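Local coordinates for protein saframycin Mx1 synthetase B (Legionella pneumophila subsp. pneumophila, PDB 3KXW) that belongs to the fatty acid AMP ligases of the ANL superfamily and holds 5'-O-[(S)-(dodecanoyloxy)(hydroxy)phosphoryl]adenosine in its pocket, at residues S343-F355 with R359-Y371. Residues are numbered along the deposited sequence; the frame is centred on the assembly and turned at random.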
loop_
_atom_site.group_PDB
_atom_site.type_symbol
_atom_site.label_atom_id
_atom_site.label_comp_id
_atom_site.label_asym_id
_atom_site.label_seq_id
_atom_site.Cartn_x
_atom_site.Cartn_y
_atom_site.Cartn_z
ATOM N N SER A 343 -22.137 -8.313 0.909
ATOM C CA SER A 343 -22.515 -8.957 2.159
ATOM C C SER A 343 -21.928 -8.204 3.362
ATOM O O SER A 343 -20.923 -7.504 3.220
ATOM C CB SER A 343 -22.049 -10.415 2.139
ATOM O OG SER A 343 -22.114 -10.983 3.430
ATOM N N SER A 344 -22.545 -8.325 4.534
ATOM C CA SER A 344 -22.004 -7.697 5.747
ATOM C C SER A 344 -20.803 -8.484 6.226
ATOM O O SER A 344 -20.917 -9.684 6.447
ATOM C CB SER A 344 -23.032 -7.707 6.883
ATOM O OG SER A 344 -24.163 -6.920 6.584
ATOM N N TYR A 345 -19.667 -7.821 6.432
ATOM C CA TYR A 345 -18.504 -8.528 6.956
ATOM C C TYR A 345 -18.761 -9.033 8.383
ATOM O O TYR A 345 -19.540 -8.441 9.139
ATOM C CB TYR A 345 -17.245 -7.648 6.903
ATOM C CG TYR A 345 -17.331 -6.405 7.765
ATOM C CD1 TYR A 345 -17.073 -6.463 9.121
ATOM C CD2 TYR A 345 -17.658 -5.171 7.209
ATOM C CE1 TYR A 345 -17.160 -5.317 9.917
ATOM C CE2 TYR A 345 -17.730 -4.028 7.988
ATOM C CZ TYR A 345 -17.491 -4.107 9.332
ATOM O OH TYR A 345 -17.581 -2.973 10.107
ATOM N N LYS A 346 -18.101 -10.124 8.747
ATOM C CA LYS A 346 -18.275 -10.705 10.071
ATOM C C LYS A 346 -17.281 -10.178 11.096
ATOM O O LYS A 346 -16.183 -9.747 10.747
ATOM C CB LYS A 346 -18.187 -12.233 9.982
ATOM C CG LYS A 346 -19.236 -12.833 9.020
ATOM C CD LYS A 346 -19.134 -14.345 8.998
ATOM C CE LYS A 346 -20.153 -14.972 8.056
ATOM N NZ LYS A 346 -19.832 -14.659 6.621
ATOM N N THR A 347 -17.680 -10.207 12.363
ATOM C CA THR A 347 -16.786 -9.876 13.460
ATOM C C THR A 347 -16.855 -10.956 14.537
ATOM O O THR A 347 -17.816 -11.727 14.599
ATOM C CB THR A 347 -17.068 -8.470 14.082
ATOM O OG1 THR A 347 -18.320 -8.471 14.781
ATOM C CG2 THR A 347 -17.082 -7.382 13.002
ATOM N N LEU A 348 -15.817 -11.033 15.359
ATOM C CA LEU A 348 -15.844 -11.893 16.546
ATOM C C LEU A 348 -15.463 -11.102 17.777
ATOM O O LEU A 348 -14.696 -10.145 17.700
ATOM C CB LEU A 348 -14.882 -13.059 16.389
ATOM C CG LEU A 348 -15.297 -14.135 15.394
ATOM C CD1 LEU A 348 -14.100 -15.065 15.168
ATOM C CD2 LEU A 348 -16.527 -14.875 15.917
ATOM N N THR A 349 -16.004 -11.495 18.923
ATOM C CA THR A 349 -15.699 -10.808 20.160
ATOM C C THR A 349 -14.827 -11.697 21.008
ATOM O O THR A 349 -15.233 -12.796 21.390
ATOM C CB THR A 349 -16.970 -10.458 20.940
ATOM O OG1 THR A 349 -17.847 -9.687 20.104
ATOM C CG2 THR A 349 -16.619 -9.668 22.188
ATOM N N LEU A 350 -13.610 -11.245 21.275
ATOM C CA LEU A 350 -12.701 -12.016 22.095
ATOM C C LEU A 350 -12.692 -11.475 23.518
ATOM O O LEU A 350 -12.896 -10.273 23.748
ATOM C CB LEU A 350 -11.272 -11.993 21.546
ATOM C CG LEU A 350 -10.978 -12.240 20.064
ATOM C CD1 LEU A 350 -9.631 -12.928 19.897
ATOM C CD2 LEU A 350 -12.081 -13.006 19.354
ATOM N N ALA A 351 -12.430 -12.370 24.466
ATOM C CA ALA A 351 -12.276 -12.008 25.873
ATOM C C ALA A 351 -10.985 -11.239 26.134
ATOM O O ALA A 351 -9.993 -11.408 25.426
ATOM C CB ALA A 351 -12.315 -13.274 26.744
ATOM N N LYS A 352 -10.978 -10.417 27.179
ATOM C CA LYS A 352 -9.759 -9.713 27.553
ATOM C C LYS A 352 -8.638 -10.702 27.832
ATOM O O LYS A 352 -7.487 -10.493 27.452
ATOM C CB LYS A 352 -9.981 -8.852 28.790
ATOM C CG LYS A 352 -8.771 -7.980 29.100
ATOM C CD LYS A 352 -8.830 -7.377 30.494
ATOM C CE LYS A 352 -7.591 -6.529 30.768
ATOM N NZ LYS A 352 -6.316 -7.308 30.598
ATOM N N GLU A 353 -8.985 -11.783 28.516
ATOM C CA GLU A 353 -8.011 -12.778 28.906
ATOM C C GLU A 353 -7.942 -13.888 27.865
ATOM O O GLU A 353 -8.921 -14.589 27.649
ATOM C CB GLU A 353 -8.402 -13.371 30.262
ATOM C CG GLU A 353 -7.435 -14.414 30.756
ATOM C CD GLU A 353 -6.048 -13.854 30.976
ATOM O OE1 GLU A 353 -5.924 -12.779 31.629
ATOM O OE2 GLU A 353 -5.079 -14.489 30.502
ATOM N N GLN A 354 -6.778 -14.054 27.247
ATOM C CA GLN A 354 -6.579 -15.085 26.236
ATOM C C GLN A 354 -5.681 -16.217 26.716
ATOM O O GLN A 354 -5.338 -17.117 25.951
ATOM C CB GLN A 354 -6.004 -14.465 24.963
ATOM C CG GLN A 354 -6.959 -13.509 24.290
ATOM C CD GLN A 354 -8.181 -14.217 23.718
ATOM O OE1 GLN A 354 -8.079 -15.312 23.150
ATOM N NE2 GLN A 354 -9.339 -13.595 23.858
ATOM N N PHE A 355 -5.297 -16.158 27.987
ATOM C CA PHE A 355 -4.500 -17.218 28.602
ATOM C C PHE A 355 -3.212 -17.472 27.826
ATOM O O PHE A 355 -2.588 -16.521 27.345
ATOM C CB PHE A 355 -5.339 -18.498 28.759
ATOM C CG PHE A 355 -6.621 -18.287 29.528
ATOM C CD1 PHE A 355 -6.622 -18.280 30.921
ATOM C CD2 PHE A 355 -7.820 -18.086 28.856
ATOM C CE1 PHE A 355 -7.793 -18.081 31.626
ATOM C CE2 PHE A 355 -8.994 -17.884 29.547
ATOM C CZ PHE A 355 -8.988 -17.886 30.947
ATOM N N ARG A 359 -5.054 -20.700 21.985
ATOM C CA ARG A 359 -6.425 -20.833 21.497
ATOM C C ARG A 359 -7.181 -19.520 21.672
ATOM O O ARG A 359 -6.835 -18.703 22.521
ATOM C CB ARG A 359 -7.140 -21.976 22.228
ATOM C CG ARG A 359 -6.408 -23.307 22.057
ATOM C CD ARG A 359 -7.282 -24.480 22.370
ATOM N NE ARG A 359 -6.567 -25.736 22.183
ATOM C CZ ARG A 359 -6.664 -26.511 21.105
ATOM N NH1 ARG A 359 -7.452 -26.169 20.096
ATOM N NH2 ARG A 359 -5.977 -27.645 21.041
ATOM N N VAL A 360 -8.196 -19.313 20.843
ATOM C CA VAL A 360 -8.999 -18.104 20.914
ATOM C C VAL A 360 -10.081 -18.274 21.988
ATOM O O VAL A 360 -10.786 -19.281 22.030
ATOM C CB VAL A 360 -9.651 -17.757 19.556
ATOM C CG1 VAL A 360 -10.478 -16.456 19.668
ATOM C CG2 VAL A 360 -8.587 -17.654 18.443
ATOM N N HIS A 361 -10.191 -17.270 22.842
ATOM C CA HIS A 361 -11.165 -17.253 23.921
ATOM C C HIS A 361 -12.170 -16.155 23.656
ATOM O O HIS A 361 -11.813 -14.983 23.545
ATOM C CB HIS A 361 -10.435 -17.103 25.256
ATOM C CG HIS A 361 -9.390 -18.155 25.448
ATOM N ND1 HIS A 361 -9.694 -19.422 25.898
ATOM C CD2 HIS A 361 -8.069 -18.167 25.153
ATOM C CE1 HIS A 361 -8.594 -20.156 25.913
ATOM N NE2 HIS A 361 -7.596 -19.421 25.458
ATOM N N PHE A 362 -13.428 -16.550 23.518
ATOM C CA PHE A 362 -14.470 -15.664 23.043
ATOM C C PHE A 362 -15.263 -15.088 24.217
ATOM O O PHE A 362 -15.211 -15.618 25.318
ATOM C CB PHE A 362 -15.414 -16.438 22.121
ATOM C CG PHE A 362 -14.768 -16.942 20.866
ATOM C CD1 PHE A 362 -14.576 -16.099 19.786
ATOM C CD2 PHE A 362 -14.375 -18.271 20.758
ATOM C CE1 PHE A 362 -13.991 -16.570 18.614
ATOM C CE2 PHE A 362 -13.792 -18.746 19.595
ATOM C CZ PHE A 362 -13.609 -17.898 18.520
ATOM N N ALA A 363 -15.996 -14.006 23.978
ATOM C CA ALA A 363 -16.770 -13.365 25.040
ATOM C C ALA A 363 -18.081 -12.793 24.511
ATOM O O ALA A 363 -18.232 -12.590 23.303
ATOM C CB ALA A 363 -15.938 -12.277 25.730
ATOM N N ASP A 364 -19.029 -12.539 25.413
ATOM C CA ASP A 364 -20.312 -11.953 25.036
ATOM C C ASP A 364 -20.133 -10.554 24.441
ATOM O O ASP A 364 -19.245 -9.800 24.852
ATOM C CB ASP A 364 -21.275 -11.910 26.230
ATOM C CG ASP A 364 -21.663 -13.304 26.727
ATOM O OD1 ASP A 364 -21.622 -14.267 25.927
ATOM O OD2 ASP A 364 -22.011 -13.431 27.923
ATOM N N ASP A 365 -21.017 -10.220 23.502
ATOM C CA ASP A 365 -20.846 -9.103 22.564
ATOM C C ASP A 365 -20.459 -7.736 23.111
ATOM O O ASP A 365 -20.303 -6.794 22.337
ATOM C CB ASP A 365 -22.074 -8.952 21.659
ATOM C CG ASP A 365 -21.970 -9.789 20.400
ATOM O OD1 ASP A 365 -22.929 -9.790 19.596
ATOM O OD2 ASP A 365 -20.924 -10.450 20.218
ATOM N N ASN A 366 -20.317 -7.606 24.419
ATOM C CA ASN A 366 -19.723 -6.393 24.975
ATOM C C ASN A 366 -19.336 -6.574 26.425
ATOM O O ASN A 366 -19.176 -5.599 27.172
ATOM C CB ASN A 366 -20.612 -5.160 24.769
ATOM C CG ASN A 366 -22.043 -5.519 24.415
ATOM O OD1 ASN A 366 -22.663 -4.873 23.562
ATOM N ND2 ASN A 366 -22.577 -6.556 25.062
ATOM N N SER A 367 -19.195 -7.841 26.807
ATOM C CA SER A 367 -18.600 -8.236 28.075
ATOM C C SER A 367 -17.472 -7.264 28.416
ATOM O O SER A 367 -16.875 -6.670 27.518
ATOM C CB SER A 367 -18.053 -9.665 27.943
ATOM O OG SER A 367 -17.780 -10.251 29.208
ATOM N N PRO A 368 -17.176 -7.088 29.715
ATOM C CA PRO A 368 -16.130 -6.142 30.131
ATOM C C PRO A 368 -14.783 -6.477 29.511
ATOM O O PRO A 368 -14.370 -7.631 29.546
ATOM C CB PRO A 368 -16.051 -6.345 31.654
ATOM C CG PRO A 368 -17.360 -6.900 32.035
ATOM C CD PRO A 368 -17.807 -7.750 30.867
ATOM N N GLY A 369 -14.109 -5.485 28.943
ATOM C CA GLY A 369 -12.758 -5.688 28.451
ATOM C C GLY A 369 -12.689 -6.514 27.169
ATOM O O GLY A 369 -11.605 -6.755 26.650
ATOM N N SER A 370 -13.845 -6.939 26.663
ATOM C CA SER A 370 -13.915 -7.668 25.395
ATOM C C SER A 370 -13.540 -6.748 24.232
ATOM O O SER A 370 -13.623 -5.526 24.350
ATOM C CB SER A 370 -15.322 -8.217 25.181
ATOM O OG SER A 370 -16.245 -7.169 24.943
ATOM N N TYR A 371 -13.131 -7.334 23.108
ATOM C CA TYR A 371 -12.794 -6.556 21.922
ATOM C C TYR A 371 -13.197 -7.313 20.673
ATOM O O TYR A 371 -13.355 -8.526 20.708
ATOM C CB TYR A 371 -11.306 -6.194 21.882
ATOM C CG TYR A 371 -10.327 -7.348 21.871
ATOM C CD1 TYR A 371 -9.658 -7.712 20.704
ATOM C CD2 TYR A 371 -10.047 -8.062 23.035
ATOM C CE1 TYR A 371 -8.745 -8.761 20.695
ATOM C CE2 TYR A 371 -9.142 -9.101 23.039
ATOM C CZ TYR A 371 -8.493 -9.453 21.868
ATOM O OH TYR A 371 -7.591 -10.490 21.882
HETATM O O HOH W 1 -14.145 -9.930 28.231
#
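Phe355 brings its ring edge to one face of the His361 imidazole, a T-shaped pair with centroids 4.8 Å apart and planes at 71°; CG of Glu353 lies over a face of the phenyl. On the Tyr371 ring, Leu350 CB sits over one face, 4.1 Å from the centroid in a CH-pi contact. Leu348 CD1 reaches the edge of Phe362, while Val360 CG1 lies on a face of that ring and meets Leu350 CD1 at 3.6 Å.

Gln354, bent at chi2 (-68°), turns its amide back onto the backbone of His361: OE1 accepts from His361 N and NE2 gives to His361 O, both at 2.9 Å. NE2 also donates to Ala351 O, which fixes the amide's rotation. His361 O takes a second bond from Ala351 N, at 2.8 Å. Leu350 and Tyr371 form an antiparallel hydrogen-bonded pair, and Ala363 N donates to Thr349 O, so strand 347-350 is gripped along both edges.

This surface loop, with a type II turn at Ser367-Ser370, links strands 347-350 and 371-374 of a two-stranded antiparallel sheet. Leu348 and Val360 rest on Phe445 of strand 442-447, and the Tyr371 ring stacks with His498.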